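Local structure of jasmonate-induced oxygenase 2 (6LSV) at residues H147-N152 with V164-G169; W154-F157 with I161-V164. The protein oxidises the stress hormone jasmonate to 12-hydroxyjasmonate, using iron(II), 2-oxoglutarate and molecular oxygen. All coordinates share one frame; numbering follows the deposited sequence.

Contact 1. Residues H147-N152 with V164-G169; sequences HLKDFN and VIDEYG
A surface salt bridge between Lys149 and Asp166 joins the loop that follows strand 137-144 to helix 161-186, on the outside of the double-stranded beta-helix (jelly-roll) fold of the 2-oxoglutarate-dependent oxygenases and away from the iron and substrate sites. The backbones stay well apart, with 9.1 Å between the CA atoms of Phe151 and Asp166, the nearest such pair, and only 100 Å² is buried in all; the contact therefore rests on the ends of side chains. CG of Lys149 lies anti to the backbone N (chi1 -178°) and the rest of the chain is extended, which carries the ammonium group across to the helix. The two side chains cross at about a right angle, and the contact is one-sided: Lys149 NZ is 2.5 Å from Asp166 OD1 but 3.6 Å from Asp166 OD2. At 2.65 Å resolution the shortness of the first distance is doubtful as a measure of strength, although the pairing of charges is clear. Phe151 comes to the same oxygen with the rim of its ring, Phe151 CE1 standing 3.8 Å from Asp166 OD1. Because that oxygen lies near the ring plane, it is the edge that meets the acid, a placing that may be mildly favourable electrostatically; the ring and carboxylate planes are 76° apart. Within the loop, Asp150 forms an Asx turn: Asp150 OD1 accepts from Asn152 N at 3.0 Å, the donor lying above the carboxylate plane, while Asp150 OD2 pairs with Lys153. Trp154 touches Lys149, Ile165 and Asp166, and its ring meets Phe151 edge-to-face. Along helix 161-186, Val164, Ile165, Glu167 and Tyr168 pack against helix 87-102, while Asp166 points toward the loop.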
loop_
_atom_site.group_PDB
_atom_site.type_symbol
_atom_site.label_atom_id
_atom_site.label_comp_id
_atom_site.label_asym_id
_atom_site.label_seq_id
_atom_site.Cartn_x
_atom_site.Cartn_y
_atom_site.Cartn_z
ATOM N N HIS A 147 17.659 -10.809 -5.641
ATOM C CA HIS A 147 17.540 -12.231 -5.342
ATOM C C HIS A 147 16.114 -12.642 -5.002
ATOM O O HIS A 147 15.836 -13.843 -4.930
ATOM C CB HIS A 147 18.485 -12.621 -4.202
ATOM C CG HIS A 147 18.102 -12.063 -2.868
ATOM N ND1 HIS A 147 17.251 -12.717 -2.003
ATOM C CD2 HIS A 147 18.472 -10.921 -2.240
ATOM C CE1 HIS A 147 17.105 -11.998 -0.904
ATOM N NE2 HIS A 147 17.835 -10.904 -1.022
ATOM N N LEU A 148 15.209 -11.683 -4.794
ATOM C CA LEU A 148 13.797 -11.976 -4.599
ATOM C C LEU A 148 12.976 -11.799 -5.865
ATOM O O LEU A 148 11.837 -12.277 -5.920
ATOM C CB LEU A 148 13.215 -11.081 -3.500
ATOM C CG LEU A 148 13.805 -11.272 -2.104
ATOM C CD1 LEU A 148 13.093 -10.385 -1.102
ATOM C CD2 LEU A 148 13.709 -12.734 -1.702
ATOM N N LYS A 149 13.523 -11.129 -6.874
ATOM C CA LYS A 149 12.792 -10.867 -8.103
ATOM C C LYS A 149 12.815 -12.101 -8.994
ATOM O O LYS A 149 13.874 -12.690 -9.231
ATOM C CB LYS A 149 13.393 -9.669 -8.832
ATOM C CG LYS A 149 12.670 -9.291 -10.109
ATOM C CD LYS A 149 13.198 -7.977 -10.649
ATOM C CE LYS A 149 13.006 -7.881 -12.147
ATOM N NZ LYS A 149 13.551 -6.606 -12.683
ATOM N N ASP A 150 11.642 -12.484 -9.491
ATOM C CA ASP A 150 11.488 -13.736 -10.226
ATOM C C ASP A 150 10.306 -13.579 -11.173
ATOM O O ASP A 150 9.154 -13.550 -10.728
ATOM C CB ASP A 150 11.280 -14.900 -9.259
ATOM C CG ASP A 150 11.074 -16.227 -9.962
ATOM O OD1 ASP A 150 11.242 -16.299 -11.199
ATOM O OD2 ASP A 150 10.740 -17.209 -9.264
ATOM N N PHE A 151 10.594 -13.491 -12.475
ATOM C CA PHE A 151 9.537 -13.325 -13.467
ATOM C C PHE A 151 8.582 -14.511 -13.490
ATOM O O PHE A 151 7.422 -14.363 -13.889
ATOM C CB PHE A 151 10.145 -13.125 -14.853
ATOM C CG PHE A 151 11.006 -11.906 -14.967
ATOM C CD1 PHE A 151 10.463 -10.644 -14.812
ATOM C CD2 PHE A 151 12.358 -12.022 -15.236
ATOM C CE1 PHE A 151 11.251 -9.517 -14.922
ATOM C CE2 PHE A 151 13.153 -10.900 -15.346
ATOM C CZ PHE A 151 12.598 -9.644 -15.188
ATOM N N ASN A 152 9.049 -15.692 -13.078
ATOM C CA ASN A 152 8.190 -16.873 -13.121
ATOM C C ASN A 152 7.067 -16.793 -12.098
ATOM O O ASN A 152 6.012 -17.408 -12.293
ATOM C CB ASN A 152 9.019 -18.137 -12.902
ATOM C CG ASN A 152 10.145 -18.277 -13.909
ATOM O OD1 ASN A 152 10.014 -17.872 -15.067
ATOM N ND2 ASN A 152 11.261 -18.849 -13.472
ATOM N N VAL A 164 5.541 -4.468 -18.704
ATOM C CA VAL A 164 4.973 -3.266 -18.102
ATOM C C VAL A 164 5.257 -3.229 -16.605
ATOM O O VAL A 164 5.486 -2.157 -16.034
ATOM C CB VAL A 164 3.466 -3.179 -18.399
ATOM C CG1 VAL A 164 2.887 -1.900 -17.824
ATOM C CG2 VAL A 164 3.223 -3.238 -19.899
ATOM N N ILE A 165 5.242 -4.391 -15.943
ATOM C CA ILE A 165 5.570 -4.438 -14.519
ATOM C C ILE A 165 7.016 -4.012 -14.298
ATOM O O ILE A 165 7.314 -3.181 -13.431
ATOM C CB ILE A 165 5.310 -5.843 -13.945
ATOM C CG1 ILE A 165 3.815 -6.152 -13.887
ATOM C CG2 ILE A 165 5.906 -5.966 -12.553
ATOM C CD1 ILE A 165 3.522 -7.641 -13.760
ATOM N N ASP A 166 7.939 -4.574 -15.086
ATOM C CA ASP A 166 9.360 -4.303 -14.888
ATOM C C ASP A 166 9.684 -2.828 -15.092
ATOM O O ASP A 166 10.462 -2.243 -14.329
ATOM C CB ASP A 166 10.195 -5.168 -15.833
ATOM C CG ASP A 166 11.544 -5.530 -15.248
ATOM O OD1 ASP A 166 11.596 -5.856 -14.045
ATOM O OD2 ASP A 166 12.551 -5.479 -15.985
ATOM N N GLU A 167 9.099 -2.207 -16.117
ATOM C CA GLU A 167 9.373 -0.796 -16.352
ATOM C C GLU A 167 8.663 0.082 -15.328
ATOM O O GLU A 167 9.255 1.036 -14.812
ATOM C CB GLU A 167 8.974 -0.408 -17.776
ATOM C CG GLU A 167 9.602 0.899 -18.239
ATOM C CD GLU A 167 8.816 1.574 -19.348
ATOM O OE1 GLU A 167 7.960 0.909 -19.965
ATOM O OE2 GLU A 167 9.052 2.776 -19.594
ATOM N N TYR A 168 7.401 -0.230 -15.020
ATOM C CA TYR A 168 6.687 0.497 -13.974
ATOM C C TYR A 168 7.448 0.435 -12.655
ATOM O O TYR A 168 7.632 1.456 -11.983
ATOM C CB TYR A 168 5.278 -0.074 -13.818
ATOM C CG TYR A 168 4.352 0.702 -12.909
ATOM C CD1 TYR A 168 3.674 1.828 -13.364
ATOM C CD2 TYR A 168 4.127 0.285 -11.605
ATOM C CE1 TYR A 168 2.812 2.526 -12.533
ATOM C CE2 TYR A 168 3.269 0.972 -10.771
ATOM C CZ TYR A 168 2.615 2.091 -11.234
ATOM O OH TYR A 168 1.764 2.770 -10.393
ATOM N N GLY A 169 7.917 -0.760 -12.282
ATOM C CA GLY A 169 8.718 -0.884 -11.075
ATOM C C GLY A 169 10.003 -0.078 -11.139
ATOM O O GLY A 169 10.404 0.548 -10.155
#

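Contact 2. Residues W154-F157 with I161-V164; sequences WPSF and IREV
Residues 154-157 pass the first turn of helix 161-186 in antiparallel order, the CA atoms of Trp154 and Arg162, and likewise those of Ser156 and Ile161, being 6.9 Å apart. The chain doubles back into this helix of the oxygenase's double-stranded beta-helix fold, and Arg162 in the first turn reaches two successive carbonyls of the preceding loop. Its chain is extended from CG to NE, and Arg162 NE donates to Pro155 O with an N-H...O angle of 164°; the modelled separation is too short to be taken literally at this resolution. Arg162 NH2 adds weak bonds to Trp154 O at 3.0 Å and to Pro155 O at 3.1 Å, so Pro155 O takes one fairly straight bond from NE and a weak one from NH2. Pro155 O lies near the guanidinium plane at its edge, whereas Ser156 OG stands over a face. Beside these bonds, Ile161 CD1 packs at 4.1 Å from Pro155 CB, and Pro155 continues onto Trp97 and Phe100 of helix 87-102. The Trp154 indole, turned 82° from the guanidinium plane, reaches Leu141 and Leu143 of strand 137-144; on its helix side Trp154 CZ3 lies 3.6 Å from Arg162 O, which sits in the ring plane.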
loop_
_atom_site.group_PDB
_atom_site.type_symbol
_atom_site.label_atom_id
_atom_site.label_comp_id
_atom_site.label_asym_id
_atom_site.label_seq_id
_atom_site.Cartn_x
_atom_site.Cartn_y
_atom_site.Cartn_z
ATOM N N TRP A 154 5.513 -14.069 -11.595
ATOM C CA TRP A 154 4.682 -13.004 -12.127
ATOM C C TRP A 154 3.604 -13.582 -13.028
ATOM O O TRP A 154 3.702 -14.729 -13.473
ATOM C CB TRP A 154 5.536 -12.007 -12.917
ATOM C CG TRP A 154 6.529 -11.253 -12.087
ATOM C CD1 TRP A 154 6.901 -11.517 -10.800
ATOM C CD2 TRP A 154 7.278 -10.104 -12.493
ATOM N NE1 TRP A 154 7.841 -10.606 -10.383
ATOM C CE2 TRP A 154 8.088 -9.727 -11.404
ATOM C CE3 TRP A 154 7.342 -9.358 -13.674
ATOM C CZ2 TRP A 154 8.950 -8.636 -11.461
ATOM C CZ3 TRP A 154 8.201 -8.276 -13.729
ATOM C CH2 TRP A 154 8.992 -7.923 -12.629
ATOM N N PRO A 155 2.541 -12.821 -13.311
ATOM C CA PRO A 155 1.507 -13.333 -14.216
ATOM C C PRO A 155 2.017 -13.551 -15.622
ATOM O O PRO A 155 3.179 -13.270 -15.941
ATOM C CB PRO A 155 0.429 -12.242 -14.181
ATOM C CG PRO A 155 0.671 -11.506 -12.946
ATOM C CD PRO A 155 2.148 -11.535 -12.719
ATOM N N SER A 156 1.128 -14.020 -16.488
ATOM C CA SER A 156 1.583 -14.387 -17.818
ATOM C C SER A 156 0.598 -14.027 -18.921
ATOM O O SER A 156 1.025 -13.704 -20.035
ATOM C CB SER A 156 1.895 -15.877 -17.854
ATOM O OG SER A 156 2.594 -16.268 -19.025
ATOM N N PHE A 157 -0.715 -14.077 -18.641
ATOM C CA PHE A 157 -1.691 -14.023 -19.720
ATOM C C PHE A 157 -1.618 -12.749 -20.561
ATOM O O PHE A 157 -1.481 -12.857 -21.785
ATOM C CB PHE A 157 -3.118 -14.211 -19.212
ATOM C CG PHE A 157 -4.153 -13.743 -20.198
ATOM C CD1 PHE A 157 -4.365 -14.447 -21.377
ATOM C CD2 PHE A 157 -4.862 -12.568 -19.991
ATOM C CE1 PHE A 157 -5.293 -14.014 -22.306
ATOM C CE2 PHE A 157 -5.791 -12.133 -20.920
ATOM C CZ PHE A 157 -6.006 -12.857 -22.077
ATOM N N ILE A 161 2.321 -7.910 -19.819
ATOM C CA ILE A 161 2.220 -7.500 -18.418
ATOM C C ILE A 161 3.587 -7.506 -17.742
ATOM O O ILE A 161 3.905 -6.604 -16.960
ATOM C CB ILE A 161 1.197 -8.377 -17.663
ATOM C CG1 ILE A 161 0.844 -7.738 -16.316
ATOM C CG2 ILE A 161 1.703 -9.805 -17.463
ATOM C CD1 ILE A 161 -0.282 -8.435 -15.576
ATOM N N ARG A 162 4.428 -8.495 -18.050
ATOM C CA ARG A 162 5.713 -8.584 -17.365
ATOM C C ARG A 162 6.660 -7.473 -17.790
ATOM O O ARG A 162 7.485 -7.025 -16.988
ATOM C CB ARG A 162 6.348 -9.949 -17.611
ATOM C CG ARG A 162 5.526 -11.089 -17.062
ATOM C CD ARG A 162 6.312 -12.368 -17.061
ATOM N NE ARG A 162 5.538 -13.469 -16.505
ATOM C CZ ARG A 162 5.979 -14.719 -16.421
ATOM N NH1 ARG A 162 7.194 -15.023 -16.856
ATOM N NH2 ARG A 162 5.207 -15.660 -15.897
ATOM N N GLU A 163 6.561 -7.016 -19.039
ATOM C CA GLU A 163 7.378 -5.889 -19.465
ATOM C C GLU A 163 6.858 -4.579 -18.890
ATOM O O GLU A 163 7.649 -3.673 -18.599
ATOM C CB GLU A 163 7.431 -5.832 -20.990
ATOM C CG GLU A 163 8.139 -7.025 -21.609
ATOM C CD GLU A 163 8.092 -7.018 -23.126
ATOM O OE1 GLU A 163 6.977 -6.965 -23.689
ATOM O OE2 GLU A 163 9.173 -7.066 -23.754
ATOM N N VAL A 164 5.541 -4.468 -18.704
ATOM C CA VAL A 164 4.973 -3.266 -18.102
ATOM C C VAL A 164 5.257 -3.229 -16.605
ATOM O O VAL A 164 5.486 -2.157 -16.034
ATOM C CB VAL A 164 3.466 -3.179 -18.399
ATOM C CG1 VAL A 164 2.887 -1.900 -17.824
ATOM C CG2 VAL A 164 3.223 -3.238 -19.899
#

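The two contacts are nested along the chain: residues 147-152 and 154-157 come first, then 161-164 and 164-169, so contact 2 closes the inner part of the excursion and contact 1 the outer part. Their centres are 9 Å apart, on the same side of the chain's centre, and they share Val164 and helix 161-186. They also touch directly, Trp154 CZ3 lying 3.5 Å from Ile165 CG2, with the indole touching Lys149 of the loop as well as Ile165 and Asp166 of the helix. Both join the connection that follows strand 137-144, whose Phe140 lines the jasmonate pocket, to helix 161-186; neither reaches the ligands, the Trp154 side chain being about 14 Å from the bound jasmonate.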